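Local atomic coordinates of ESX secretion system protein EccC (Thermomonospora curvata, PDB entry 4NH0), a protein that serves as an ATPase of the type VII (ESX) secretion system, which exports proteins such as EsxA and EsxB from the cell, and might be its translocase subunit. Residues L680-Y692 and I888-V900. Sequence-based numbering, arbitrary orientation.
Sequences LALLHTPQEVQFY and IREAWHGPTAPPV
The CG-CD edge of P686 comes down on the indole of W892, CD 3.7 Å from the centroid of its six-membered ring and 11° off the ring normal, a CH-pi contact over the face. CG of W892 stands anti to the backbone N (chi1 176°), which swings the indole back toward the 685-687 turn. There the CB of T685 meets CZ3 obliquely, and the amide of Q687 comes up at the rim, its plane turned 59° from the ring. On the opposite face sits the backbone N of G894, so the indole is sandwiched between the proline and its own chain. W892 NE1 donates to P895 O at 3.2 Å, from above the carbonyl plane. With an alanine in place of W892, P686 would probably lose its aromatic platform and the P895 carbonyl this donor. Beyond the extended Q687, the bent chain of Q690 turns NE2 onto P686 O (2.6 Å), bracing the turn, while its CG rests on A897 CB and P898 CD. Y692 OH donates to P898 O, near the ring plane, though the modelled length is doubtfully short; V900 CG2 packs 3.5 Å from Y692 CD2. At the helical end, the side chains of I888 and L682 cross at about a right angle, CD1 touching CD2 (3.8 Å). The tail leaving helix 877-891 thus packs along the turn after P-loop helix 669-683 and the start of strand 689-694 in the second FtsK domain, a P-loop NTPase fold.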
loop_
_atom_site.group_PDB
_atom_site.type_symbol
_atom_site.label_atom_id
_atom_site.label_comp_id
_atom_site.label_asym_id
_atom_site.label_seq_id
_atom_site.Cartn_x
_atom_site.Cartn_y
_atom_site.Cartn_z
ATOM N N LEU A 680 -1.671 -4.494 10.863
ATOM C CA LEU A 680 -1.160 -3.907 12.095
ATOM C C LEU A 680 -2.198 -4.000 13.203
ATOM O O LEU A 680 -1.861 -4.196 14.367
ATOM C CB LEU A 680 -0.758 -2.448 11.874
ATOM C CG LEU A 680 0.545 -2.198 11.115
ATOM C CD1 LEU A 680 0.690 -0.726 10.786
ATOM C CD2 LEU A 680 1.729 -2.678 11.932
ATOM N N ALA A 681 -3.466 -3.860 12.829
ATOM C CA ALA A 681 -4.561 -3.919 13.787
ATOM C C ALA A 681 -4.688 -5.310 14.395
ATOM O O ALA A 681 -5.170 -5.465 15.516
ATOM C CB ALA A 681 -5.864 -3.510 13.125
ATOM N N LEU A 682 -4.250 -6.319 13.650
ATOM C CA LEU A 682 -4.339 -7.701 14.101
ATOM C C LEU A 682 -3.194 -8.081 15.033
ATOM O O LEU A 682 -3.339 -8.968 15.867
ATOM C CB LEU A 682 -4.364 -8.653 12.905
ATOM C CG LEU A 682 -5.650 -8.677 12.077
ATOM C CD1 LEU A 682 -5.470 -9.534 10.837
ATOM C CD2 LEU A 682 -6.811 -9.182 12.914
ATOM N N LEU A 683 -2.057 -7.411 14.887
ATOM C CA LEU A 683 -0.879 -7.740 15.682
ATOM C C LEU A 683 -0.622 -6.718 16.780
ATOM O O LEU A 683 0.369 -6.810 17.502
ATOM C CB LEU A 683 0.353 -7.856 14.783
ATOM C CG LEU A 683 0.339 -9.003 13.774
ATOM C CD1 LEU A 683 1.573 -8.958 12.890
ATOM C CD2 LEU A 683 0.241 -10.337 14.490
ATOM N N HIS A 684 -1.512 -5.739 16.902
ATOM C CA HIS A 684 -1.358 -4.699 17.911
ATOM C C HIS A 684 -2.693 -4.312 18.529
ATOM O O HIS A 684 -3.745 -4.468 17.912
ATOM C CB HIS A 684 -0.691 -3.462 17.310
ATOM C CG HIS A 684 0.628 -3.741 16.659
ATOM N ND1 HIS A 684 0.735 -4.273 15.393
ATOM C CD2 HIS A 684 1.895 -3.561 17.101
ATOM C CE1 HIS A 684 2.012 -4.410 15.082
ATOM N NE2 HIS A 684 2.735 -3.986 16.102
ATOM N N THR A 685 -2.639 -3.806 19.756
ATOM C CA THR A 685 -3.824 -3.310 20.439
ATOM C C THR A 685 -3.995 -1.826 20.133
ATOM O O THR A 685 -3.019 -1.146 19.821
ATOM C CB THR A 685 -3.729 -3.530 21.963
ATOM O OG1 THR A 685 -2.737 -2.658 22.516
ATOM C CG2 THR A 685 -3.361 -4.971 22.271
ATOM N N PRO A 686 -5.236 -1.319 20.208
ATOM C CA PRO A 686 -5.515 0.098 19.944
ATOM C C PRO A 686 -4.726 1.062 20.831
ATOM O O PRO A 686 -4.654 2.248 20.519
ATOM C CB PRO A 686 -7.013 0.212 20.228
ATOM C CG PRO A 686 -7.541 -1.142 19.946
ATOM C CD PRO A 686 -6.476 -2.091 20.398
ATOM N N GLN A 687 -4.151 0.560 21.918
ATOM C CA GLN A 687 -3.307 1.378 22.781
ATOM C C GLN A 687 -1.863 1.375 22.299
ATOM O O GLN A 687 -1.040 2.157 22.772
ATOM C CB GLN A 687 -3.371 0.884 24.226
ATOM C CG GLN A 687 -4.669 1.204 24.940
ATOM C CD GLN A 687 -4.632 0.821 26.405
ATOM O OE1 GLN A 687 -4.763 1.670 27.283
ATOM N NE2 GLN A 687 -4.449 -0.467 26.675
ATOM N N GLU A 688 -1.560 0.489 21.356
ATOM C CA GLU A 688 -0.209 0.375 20.822
ATOM C C GLU A 688 -0.077 1.097 19.486
ATOM O O GLU A 688 0.984 1.627 19.164
ATOM C CB GLU A 688 0.180 -1.096 20.669
ATOM C CG GLU A 688 0.382 -1.821 21.989
ATOM C CD GLU A 688 0.649 -3.302 21.810
ATOM O OE1 GLU A 688 1.461 -3.857 22.577
ATOM O OE2 GLU A 688 0.039 -3.914 20.909
ATOM N N VAL A 689 -1.157 1.112 18.712
ATOM C CA VAL A 689 -1.171 1.812 17.431
ATOM C C VAL A 689 -2.451 2.622 17.252
ATOM O O VAL A 689 -3.508 2.251 17.757
ATOM C CB VAL A 689 -1.029 0.837 16.243
ATOM C CG1 VAL A 689 0.347 0.191 16.238
ATOM C CG2 VAL A 689 -2.119 -0.219 16.286
ATOM N N GLN A 690 -2.344 3.739 16.539
ATOM C CA GLN A 690 -3.505 4.554 16.203
ATOM C C GLN A 690 -3.424 5.010 14.752
ATOM O O GLN A 690 -2.337 5.269 14.239
ATOM C CB GLN A 690 -3.616 5.765 17.132
ATOM C CG GLN A 690 -3.948 5.424 18.575
ATOM C CD GLN A 690 -2.719 5.107 19.396
ATOM O OE1 GLN A 690 -1.670 5.723 19.224
ATOM N NE2 GLN A 690 -2.842 4.141 20.296
ATOM N N PHE A 691 -4.573 5.107 14.093
ATOM C CA PHE A 691 -4.613 5.478 12.683
ATOM C C PHE A 691 -5.514 6.681 12.437
ATOM O O PHE A 691 -6.641 6.738 12.923
ATOM C CB PHE A 691 -5.084 4.297 11.833
ATOM C CG PHE A 691 -4.222 3.077 11.963
ATOM C CD1 PHE A 691 -4.481 2.131 12.940
ATOM C CD2 PHE A 691 -3.153 2.874 11.109
ATOM C CE1 PHE A 691 -3.689 1.007 13.062
ATOM C CE2 PHE A 691 -2.359 1.753 11.227
ATOM C CZ PHE A 691 -2.626 0.819 12.205
ATOM N N TYR A 692 -5.003 7.643 11.677
ATOM C CA TYR A 692 -5.767 8.827 11.314
ATOM C C TYR A 692 -5.655 9.053 9.812
ATOM O O TYR A 692 -4.575 9.336 9.294
ATOM C CB TYR A 692 -5.279 10.042 12.102
ATOM C CG TYR A 692 -5.407 9.853 13.595
ATOM C CD1 TYR A 692 -4.383 9.278 14.333
ATOM C CD2 TYR A 692 -6.563 10.228 14.262
ATOM C CE1 TYR A 692 -4.503 9.093 15.695
ATOM C CE2 TYR A 692 -6.691 10.047 15.623
ATOM C CZ TYR A 692 -5.659 9.479 16.335
ATOM O OH TYR A 692 -5.784 9.299 17.690
ATOM N N ILE A 888 -12.743 -7.599 15.459
ATOM C CA ILE A 888 -11.695 -6.934 16.223
ATOM C C ILE A 888 -12.271 -6.001 17.285
ATOM O O ILE A 888 -11.781 -5.955 18.413
ATOM C CB ILE A 888 -10.757 -6.128 15.304
ATOM C CG1 ILE A 888 -10.179 -7.027 14.212
ATOM C CG2 ILE A 888 -9.636 -5.488 16.108
ATOM C CD1 ILE A 888 -9.250 -6.309 13.263
ATOM N N ARG A 889 -13.313 -5.264 16.919
ATOM C CA ARG A 889 -13.929 -4.307 17.832
ATOM C C ARG A 889 -14.554 -5.002 19.036
ATOM O O ARG A 889 -14.367 -4.578 20.175
ATOM C CB ARG A 889 -14.988 -3.474 17.106
ATOM C CG ARG A 889 -15.544 -2.331 17.941
ATOM C CD ARG A 889 -16.629 -1.563 17.202
ATOM N NE ARG A 889 -17.875 -2.319 17.108
ATOM C CZ ARG A 889 -18.283 -2.955 16.015
ATOM N NH1 ARG A 889 -17.542 -2.928 14.917
ATOM N NH2 ARG A 889 -19.431 -3.616 16.020
ATOM N N GLU A 890 -15.292 -6.076 18.775
ATOM C CA GLU A 890 -15.994 -6.802 19.828
ATOM C C GLU A 890 -15.040 -7.612 20.700
ATOM O O GLU A 890 -15.409 -8.060 21.785
ATOM C CB GLU A 890 -17.054 -7.720 19.219
ATOM C CG GLU A 890 -18.214 -6.980 18.575
ATOM C CD GLU A 890 -19.217 -7.915 17.930
ATOM O OE1 GLU A 890 -18.949 -9.134 17.875
ATOM O OE2 GLU A 890 -20.277 -7.432 17.479
ATOM N N ALA A 891 -13.815 -7.801 20.222
ATOM C CA ALA A 891 -12.811 -8.540 20.975
ATOM C C ALA A 891 -12.021 -7.609 21.885
ATOM O O ALA A 891 -11.321 -8.059 22.792
ATOM C CB ALA A 891 -11.879 -9.276 20.034
ATOM N N TRP A 892 -12.136 -6.308 21.637
ATOM C CA TRP A 892 -11.428 -5.315 22.435
ATOM C C TRP A 892 -12.371 -4.592 23.388
ATOM O O TRP A 892 -13.315 -3.930 22.960
ATOM C CB TRP A 892 -10.724 -4.304 21.532
ATOM C CG TRP A 892 -10.053 -3.208 22.293
ATOM C CD1 TRP A 892 -10.504 -1.933 22.463
ATOM C CD2 TRP A 892 -8.813 -3.292 23.002
ATOM N NE1 TRP A 892 -9.618 -1.216 23.229
ATOM C CE2 TRP A 892 -8.570 -2.029 23.573
ATOM C CE3 TRP A 892 -7.881 -4.315 23.208
ATOM C CZ2 TRP A 892 -7.437 -1.760 24.335
ATOM C CZ3 TRP A 892 -6.757 -4.045 23.963
ATOM C CH2 TRP A 892 -6.544 -2.779 24.518
ATOM N N HIS A 893 -12.103 -4.719 24.683
ATOM C CA HIS A 893 -12.946 -4.108 25.702
ATOM C C HIS A 893 -12.158 -3.121 26.553
ATOM O O HIS A 893 -12.156 -3.208 27.780
ATOM C CB HIS A 893 -13.571 -5.185 26.590
ATOM C CG HIS A 893 -14.273 -6.261 25.824
ATOM N ND1 HIS A 893 -15.560 -6.119 25.352
ATOM C CD2 HIS A 893 -13.867 -7.495 25.444
ATOM C CE1 HIS A 893 -15.918 -7.221 24.717
ATOM N NE2 HIS A 893 -14.908 -8.071 24.758
ATOM N N GLY A 894 -11.490 -2.183 25.893
ATOM C CA GLY A 894 -10.711 -1.174 26.583
ATOM C C GLY A 894 -10.807 0.172 25.897
ATOM O O GLY A 894 -11.675 0.377 25.050
ATOM N N PRO A 895 -9.911 1.101 26.258
ATOM C CA PRO A 895 -9.893 2.437 25.654
ATOM C C PRO A 895 -9.573 2.382 24.165
ATOM O O PRO A 895 -8.615 1.722 23.767
ATOM C CB PRO A 895 -8.788 3.159 26.430
ATOM C CG PRO A 895 -7.919 2.073 26.952
ATOM C CD PRO A 895 -8.838 0.929 27.250
ATOM N N THR A 896 -10.375 3.066 23.357
ATOM C CA THR A 896 -10.179 3.078 21.913
ATOM C C THR A 896 -9.149 4.124 21.508
ATOM O O THR A 896 -8.492 4.723 22.358
ATOM C CB THR A 896 -11.496 3.358 21.169
ATOM O OG1 THR A 896 -11.977 4.661 21.520
ATOM C CG2 THR A 896 -12.544 2.322 21.536
ATOM N N ALA A 897 -9.011 4.338 20.205
ATOM C CA ALA A 897 -8.091 5.344 19.692
ATOM C C ALA A 897 -8.639 6.742 19.941
ATOM O O ALA A 897 -9.813 7.004 19.682
ATOM C CB ALA A 897 -7.838 5.128 18.211
ATOM N N PRO A 898 -7.789 7.642 20.453
ATOM C CA PRO A 898 -8.180 9.025 20.746
ATOM C C PRO A 898 -8.684 9.745 19.503
ATOM O O PRO A 898 -8.021 9.708 18.470
ATOM C CB PRO A 898 -6.883 9.657 21.258
ATOM C CG PRO A 898 -6.067 8.512 21.738
ATOM C CD PRO A 898 -6.386 7.382 20.815
ATOM N N PRO A 899 -9.850 10.396 19.603
ATOM C CA PRO A 899 -10.453 11.076 18.457
ATOM C C PRO A 899 -9.746 12.383 18.132
ATOM O O PRO A 899 -9.010 12.906 18.965
ATOM C CB PRO A 899 -11.883 11.335 18.926
ATOM C CG PRO A 899 -11.741 11.523 20.392
ATOM C CD PRO A 899 -10.656 10.567 20.825
ATOM N N VAL A 900 -9.966 12.897 16.927
ATOM C CA VAL A 900 -9.441 14.202 16.558
ATOM C C VAL A 900 -10.393 15.285 17.039
ATOM O O VAL A 900 -11.508 15.412 16.535
ATOM C CB VAL A 900 -9.237 14.330 15.040
ATOM C CG1 VAL A 900 -8.895 15.762 14.671
ATOM C CG2 VAL A 900 -8.146 13.385 14.575
#